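Local coordinates for protein N-(5'-phosphoribosyl)anthranilate isomerase (Thermococcus kodakarensis, PDB 5LHF) that catalyses the isomerisation of N-(5-phospho-beta-D-ribosyl)anthranilate to 1-(2-carboxyphenylamino)-1-deoxy-D-ribulose 5-phosphate, the third step from chorismate in tryptophan biosynthesis, at residues 165-174 against 200-208; 2-10 against 179-188. All coordinates share one frame; numbering follows the deposited sequence.

How the interactions relate
The chain enters the barrel with strand 5-9, and about 170 residues later strand 181-184 lies down beside it: interaction 2 closes this long loop and with it the barrel, pairing the last strand with the first. Interaction 1 closes a much shorter one, bringing helix 196-207 back against 165-174 across 25 intervening residues. Because 165-174 precedes 179-188 and 200-208 follows it, the two loops cross rather than nest. Their centres lie about 9 Å apart and they touch directly, with Leu165 CD1 3.5 Å from Asp183 O, so two outer helices and the closing strand pair form one packed unit.

Interaction 1: residues 165-174 against 200-208; sequences LTPENVGEAI and EAFMAVVRN
Val170 divides its two methyls between two neighbours on helix 196-207. Val170 CG2 rests 3.7 Å from Phe202 CE2, the side chains crossing at about a right angle. Val170 CG1, set between the backbone N and carbonyl carbon (chi1 73°), lies 3.5 Å from Val205 CG1. Phe202 throws its ring opposite its own backbone N (chi1 -171°), which carries the ring edge to the turn before helix 170-177. There Pro167 N lies in the ring plane, 4.0 Å from Phe202 CD2, and Leu165 CB and Thr166 C line the same edge. The Pro167 ring sits over the helix itself, its CB 3.9 Å from Ala201 CB. Further on, Val205 CG1 presses tightly on Gly171 CA at 3.5 Å, where a beta carbon would be crowded. Ile174 CD1 reaches Val206 CG2 at the far end of the contact. The turn is held by an ST motif, Thr166 OG1 accepting from Asn169 N, and Asn169 OD1 accepts in return from Thr166 N. The helical segments 170-174 and 200-207 cross at -30° outside the barrel, the Phe202 ring reaching inward to Val182 and Val184. With apolar carbons supplying the side-chain contacts, cohesion comes from shape and burial rather than from directional bonds.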
# COMPACT_ATOMS: atom_id res chain seq x y z
N LEU A 165 -2.28 3.62 -10.06
CA LEU A 165 -1.56 2.82 -11.05
C LEU A 165 -2.52 1.93 -11.82
O LEU A 165 -3.49 1.41 -11.26
CB LEU A 165 -0.50 1.95 -10.36
CG LEU A 165 0.61 2.75 -9.69
CD1 LEU A 165 1.60 1.83 -8.98
CD2 LEU A 165 1.31 3.65 -10.73
N THR A 166 -2.25 1.76 -13.10
CA THR A 166 -3.11 1.03 -14.03
C THR A 166 -2.20 0.28 -14.99
O THR A 166 -1.01 0.61 -15.11
CB THR A 166 -4.03 1.96 -14.84
OG1 THR A 166 -3.23 2.73 -15.75
CG2 THR A 166 -4.81 2.92 -13.94
N PRO A 167 -2.73 -0.72 -15.71
CA PRO A 167 -1.89 -1.38 -16.73
C PRO A 167 -1.30 -0.42 -17.74
O PRO A 167 -0.20 -0.66 -18.24
CB PRO A 167 -2.87 -2.36 -17.40
CG PRO A 167 -3.84 -2.68 -16.33
CD PRO A 167 -4.04 -1.37 -15.60
N GLU A 168 -2.00 0.68 -18.03
CA GLU A 168 -1.56 1.62 -19.06
C GLU A 168 -0.50 2.60 -18.57
O GLU A 168 0.29 3.09 -19.39
CB GLU A 168 -2.76 2.41 -19.60
CG GLU A 168 -3.77 1.57 -20.35
CD GLU A 168 -4.73 0.82 -19.43
OE1 GLU A 168 -4.62 0.96 -18.18
OE2 GLU A 168 -5.60 0.09 -19.95
N ASN A 169 -0.47 2.92 -17.27
CA ASN A 169 0.47 3.94 -16.82
C ASN A 169 1.57 3.42 -15.90
O ASN A 169 2.49 4.18 -15.59
CB ASN A 169 -0.28 5.11 -16.15
CG ASN A 169 -0.83 4.78 -14.75
OD1 ASN A 169 -0.45 3.81 -14.10
ND2 ASN A 169 -1.74 5.62 -14.30
N VAL A 170 1.52 2.15 -15.50
CA VAL A 170 2.49 1.69 -14.50
C VAL A 170 3.90 1.61 -15.07
O VAL A 170 4.88 1.78 -14.34
CB VAL A 170 2.04 0.34 -13.89
CG1 VAL A 170 2.23 -0.80 -14.87
CG2 VAL A 170 2.80 0.09 -12.59
N GLY A 171 4.04 1.36 -16.38
CA GLY A 171 5.38 1.26 -16.97
C GLY A 171 6.14 2.56 -16.86
O GLY A 171 7.32 2.58 -16.52
N GLU A 172 5.45 3.67 -17.12
CA GLU A 172 6.09 4.98 -16.98
C GLU A 172 6.39 5.27 -15.51
O GLU A 172 7.46 5.79 -15.19
CB GLU A 172 5.19 6.05 -17.58
CG GLU A 172 5.80 7.45 -17.55
CD GLU A 172 4.75 8.55 -17.57
OE1 GLU A 172 3.57 8.24 -17.27
OE2 GLU A 172 5.10 9.71 -17.88
N ALA A 173 5.46 4.93 -14.61
CA ALA A 173 5.70 5.16 -13.19
C ALA A 173 6.92 4.38 -12.70
O ALA A 173 7.72 4.90 -11.90
CB ALA A 173 4.46 4.75 -12.38
N ILE A 174 7.10 3.15 -13.18
CA ILE A 174 8.22 2.34 -12.71
C ILE A 174 9.54 2.90 -13.20
O ILE A 174 10.47 3.12 -12.42
CB ILE A 174 8.03 0.87 -13.13
CG1 ILE A 174 6.98 0.20 -12.24
CG2 ILE A 174 9.37 0.12 -13.05
CD1 ILE A 174 6.40 -1.14 -12.80
N GLU A 200 -3.32 -9.60 -15.37
CA GLU A 200 -2.26 -10.10 -16.25
C GLU A 200 -1.65 -8.99 -17.08
O GLU A 200 -0.44 -9.01 -17.35
CB GLU A 200 -2.81 -11.23 -17.12
CG GLU A 200 -3.11 -12.45 -16.29
CD GLU A 200 -3.38 -13.70 -17.12
OE1 GLU A 200 -3.83 -13.57 -18.28
OE2 GLU A 200 -3.16 -14.80 -16.58
N ALA A 201 -2.45 -8.01 -17.49
CA ALA A 201 -1.90 -6.88 -18.24
C ALA A 201 -0.97 -6.06 -17.36
O ALA A 201 0.07 -5.58 -17.84
CB ALA A 201 -3.02 -6.00 -18.79
N PHE A 202 -1.34 -5.86 -16.09
CA PHE A 202 -0.50 -5.15 -15.14
C PHE A 202 0.81 -5.90 -14.90
O PHE A 202 1.90 -5.32 -14.96
CB PHE A 202 -1.28 -4.97 -13.83
CG PHE A 202 -0.60 -4.07 -12.83
CD1 PHE A 202 0.25 -4.59 -11.87
CD2 PHE A 202 -0.86 -2.70 -12.83
CE1 PHE A 202 0.85 -3.78 -10.94
CE2 PHE A 202 -0.25 -1.87 -11.90
CZ PHE A 202 0.60 -2.41 -10.97
N MET A 203 0.71 -7.20 -14.63
CA MET A 203 1.91 -7.98 -14.31
C MET A 203 2.86 -8.03 -15.49
O MET A 203 4.09 -8.02 -15.31
CB MET A 203 1.50 -9.39 -13.88
CG MET A 203 0.68 -9.44 -12.61
SD MET A 203 1.48 -8.68 -11.19
CE MET A 203 2.90 -9.73 -10.94
N ALA A 204 2.33 -8.10 -16.71
CA ALA A 204 3.17 -8.11 -17.90
C ALA A 204 4.10 -6.91 -17.93
O ALA A 204 5.29 -7.03 -18.24
CB ALA A 204 2.30 -8.14 -19.15
N VAL A 205 3.57 -5.73 -17.58
CA VAL A 205 4.40 -4.52 -17.58
C VAL A 205 5.45 -4.60 -16.48
O VAL A 205 6.62 -4.22 -16.68
CB VAL A 205 3.53 -3.26 -17.41
CG1 VAL A 205 4.42 -2.04 -17.36
CG2 VAL A 205 2.53 -3.14 -18.55
N VAL A 206 5.06 -5.06 -15.30
CA VAL A 206 5.99 -5.14 -14.18
C VAL A 206 7.15 -6.08 -14.51
O VAL A 206 8.32 -5.78 -14.23
CB VAL A 206 5.26 -5.59 -12.90
CG1 VAL A 206 6.25 -5.80 -11.76
CG2 VAL A 206 4.23 -4.55 -12.52
N ARG A 207 6.84 -7.22 -15.14
CA ARG A 207 7.88 -8.20 -15.46
C ARG A 207 8.61 -7.89 -16.77
O ARG A 207 9.77 -8.29 -16.93
CB ARG A 207 7.27 -9.60 -15.52
CG ARG A 207 6.59 -10.00 -14.22
CD ARG A 207 6.08 -11.43 -14.26
NE ARG A 207 4.76 -11.55 -13.65
CZ ARG A 207 4.21 -12.71 -13.30
NH1 ARG A 207 4.87 -13.84 -13.50
NH2 ARG A 207 3.00 -12.74 -12.75
N ASN A 208 7.99 -7.17 -17.71
CA ASN A 208 8.65 -6.87 -18.97
C ASN A 208 9.54 -5.64 -18.85
O ASN A 208 10.46 -5.61 -18.03
CB ASN A 208 7.62 -6.64 -20.09
CG ASN A 208 6.95 -7.92 -20.56
OD1 ASN A 208 7.30 -9.01 -20.11
ND2 ASN A 208 5.97 -7.79 -21.45

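Interaction 2: residues 2-10 against 179-188; sequences MVEFVKICG and PAGVDVSSGV
Ile8 and Val184 project together from neighbouring strands, Ile8 CG1 3.9 Å from Val184 CG1. Val6 and Val182 repeat the pairing two residues earlier on each strand, and Val188 CG2 closes on Ile8 CG2 from beyond the strand end. This face turns outward to helices 170-177 and 196-207, where Ile174, Ile199, Phe202 and Val206 cover it. Between the faces runs a parallel ladder: Val182 N donates to Phe5 O, Lys7 N to Val182 O at 2.9 Å, Val184 N to Lys7 O and Cys9 N to Val184 O. These bonds join the eighth strand to the first and so close the TIM barrel. On the inner face Phe5 sets its ring edge near Gly181 CA, where any beta carbon would collide with Phe5 CD2. Lys7 runs extended and then bends at its last torsion (chi4 -84°), bringing Lys7 NZ 2.7 Å from Asp183 OD1 in a salt bridge. The ammonium meets the syn side of OD1, 29° out of the carboxylate plane, and has a second partner in Gln80 OE1. An asparagine in place of Asp183 would probably leave the buried Lys7 ammonium without its charge mate. At the C-terminal end Ser185 OG lies 3.1 Å from Cys9 O, and that carbonyl accepts a hydrogen bond from Lys194 NZ.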
# COMPACT_ATOMS: atom_id res chain seq x y z
N MET A 2 14.06 -3.56 -12.22
CA MET A 2 13.30 -4.71 -11.76
C MET A 2 12.59 -4.41 -10.44
O MET A 2 13.23 -4.10 -9.43
CB MET A 2 14.21 -5.93 -11.63
CG MET A 2 15.07 -6.16 -12.88
SD MET A 2 14.19 -5.87 -14.44
CE MET A 2 13.04 -7.24 -14.45
N VAL A 3 11.26 -4.47 -10.49
CA VAL A 3 10.44 -4.35 -9.29
C VAL A 3 10.34 -5.73 -8.64
O VAL A 3 10.07 -6.73 -9.32
CB VAL A 3 9.05 -3.80 -9.65
CG1 VAL A 3 8.18 -3.69 -8.41
CG2 VAL A 3 9.16 -2.44 -10.32
N GLU A 4 10.59 -5.79 -7.34
CA GLU A 4 10.61 -7.09 -6.67
C GLU A 4 9.33 -7.42 -5.92
O GLU A 4 9.13 -8.58 -5.56
CB GLU A 4 11.80 -7.18 -5.70
CG GLU A 4 13.21 -7.20 -6.34
CD GLU A 4 13.37 -8.04 -7.62
OE1 GLU A 4 12.48 -8.83 -8.00
OE2 GLU A 4 14.43 -7.90 -8.27
N PHE A 5 8.46 -6.44 -5.68
CA PHE A 5 7.32 -6.64 -4.81
C PHE A 5 6.09 -6.06 -5.48
O PHE A 5 6.09 -4.91 -5.91
CB PHE A 5 7.58 -5.96 -3.45
CG PHE A 5 6.40 -5.97 -2.51
CD1 PHE A 5 6.18 -7.04 -1.66
CD2 PHE A 5 5.56 -4.86 -2.42
CE1 PHE A 5 5.11 -7.04 -0.79
CE2 PHE A 5 4.49 -4.84 -1.53
CZ PHE A 5 4.27 -5.93 -0.71
N VAL A 6 5.04 -6.86 -5.60
CA VAL A 6 3.77 -6.40 -6.16
C VAL A 6 2.67 -6.71 -5.16
O VAL A 6 2.52 -7.86 -4.75
CB VAL A 6 3.46 -7.07 -7.51
CG1 VAL A 6 2.12 -6.55 -8.05
CG2 VAL A 6 4.62 -6.85 -8.49
N LYS A 7 1.90 -5.69 -4.79
CA LYS A 7 0.79 -5.84 -3.86
C LYS A 7 -0.48 -5.43 -4.57
O LYS A 7 -0.51 -4.37 -5.21
CB LYS A 7 1.02 -5.01 -2.60
CG LYS A 7 -0.18 -5.00 -1.64
CD LYS A 7 0.19 -4.38 -0.28
CE LYS A 7 -1.05 -4.03 0.54
NZ LYS A 7 -1.64 -2.69 0.16
N ILE A 8 -1.50 -6.28 -4.53
CA ILE A 8 -2.82 -5.93 -5.06
C ILE A 8 -3.74 -5.77 -3.86
O ILE A 8 -4.05 -6.74 -3.15
CB ILE A 8 -3.37 -6.98 -6.04
CG1 ILE A 8 -2.48 -7.08 -7.28
CG2 ILE A 8 -4.81 -6.63 -6.42
CD1 ILE A 8 -2.82 -8.25 -8.21
N CYS A 9 -4.19 -4.54 -3.64
CA CYS A 9 -4.86 -4.18 -2.40
C CYS A 9 -6.37 -4.21 -2.58
O CYS A 9 -6.89 -4.12 -3.70
CB CYS A 9 -4.42 -2.79 -1.93
SG CYS A 9 -5.01 -2.37 -0.26
N GLY A 10 -7.08 -4.38 -1.46
CA GLY A 10 -8.52 -4.20 -1.44
C GLY A 10 -9.36 -5.40 -1.83
O GLY A 10 -10.38 -5.25 -2.49
N PRO A 179 10.88 2.19 -8.13
CA PRO A 179 10.59 1.71 -6.78
C PRO A 179 10.97 0.24 -6.63
O PRO A 179 11.18 -0.48 -7.61
CB PRO A 179 9.07 1.89 -6.67
CG PRO A 179 8.60 1.59 -8.06
CD PRO A 179 9.68 2.13 -9.00
N ALA A 180 11.05 -0.19 -5.37
CA ALA A 180 11.22 -1.61 -5.08
C ALA A 180 9.92 -2.38 -5.19
O ALA A 180 9.95 -3.60 -5.36
CB ALA A 180 11.82 -1.80 -3.69
N GLY A 181 8.78 -1.70 -5.09
CA GLY A 181 7.50 -2.36 -5.17
C GLY A 181 6.45 -1.44 -5.74
O GLY A 181 6.65 -0.23 -5.86
N VAL A 182 5.33 -2.04 -6.14
CA VAL A 182 4.18 -1.29 -6.60
C VAL A 182 2.95 -1.86 -5.92
O VAL A 182 2.90 -3.05 -5.60
CB VAL A 182 4.00 -1.33 -8.13
CG1 VAL A 182 5.11 -0.52 -8.83
CG2 VAL A 182 3.97 -2.76 -8.64
N ASP A 183 1.96 -0.99 -5.71
CA ASP A 183 0.67 -1.32 -5.10
C ASP A 183 -0.44 -0.82 -6.00
O ASP A 183 -0.39 0.33 -6.46
CB ASP A 183 0.56 -0.68 -3.70
CG ASP A 183 -0.74 -1.00 -3.02
OD1 ASP A 183 -0.80 -2.02 -2.32
OD2 ASP A 183 -1.70 -0.21 -3.14
N VAL A 184 -1.44 -1.67 -6.27
CA VAL A 184 -2.52 -1.34 -7.20
C VAL A 184 -3.82 -1.87 -6.64
O VAL A 184 -3.85 -2.93 -6.01
CB VAL A 184 -2.25 -1.93 -8.61
CG1 VAL A 184 -2.18 -3.45 -8.57
CG2 VAL A 184 -3.31 -1.47 -9.62
N SER A 185 -4.91 -1.13 -6.86
CA SER A 185 -6.23 -1.59 -6.43
C SER A 185 -7.24 -1.42 -7.55
O SER A 185 -7.50 -2.38 -8.30
CB SER A 185 -6.68 -0.82 -5.18
OG SER A 185 -7.91 -1.33 -4.69
N SER A 186 -7.82 -0.22 -7.70
CA SER A 186 -8.86 -0.06 -8.71
C SER A 186 -8.33 -0.22 -10.14
O SER A 186 -9.12 -0.50 -11.04
CB SER A 186 -9.56 1.30 -8.56
OG SER A 186 -8.68 2.38 -8.73
N GLY A 187 -7.03 -0.05 -10.36
CA GLY A 187 -6.48 -0.24 -11.70
C GLY A 187 -6.61 -1.65 -12.25
O GLY A 187 -6.42 -1.86 -13.46
N VAL A 188 -6.90 -2.64 -11.40
CA VAL A 188 -7.09 -4.01 -11.91
C VAL A 188 -8.48 -4.52 -11.56
O VAL A 188 -8.70 -5.73 -11.46
CB VAL A 188 -5.98 -4.96 -11.40
CG1 VAL A 188 -4.60 -4.57 -12.00
CG2 VAL A 188 -5.91 -4.99 -9.87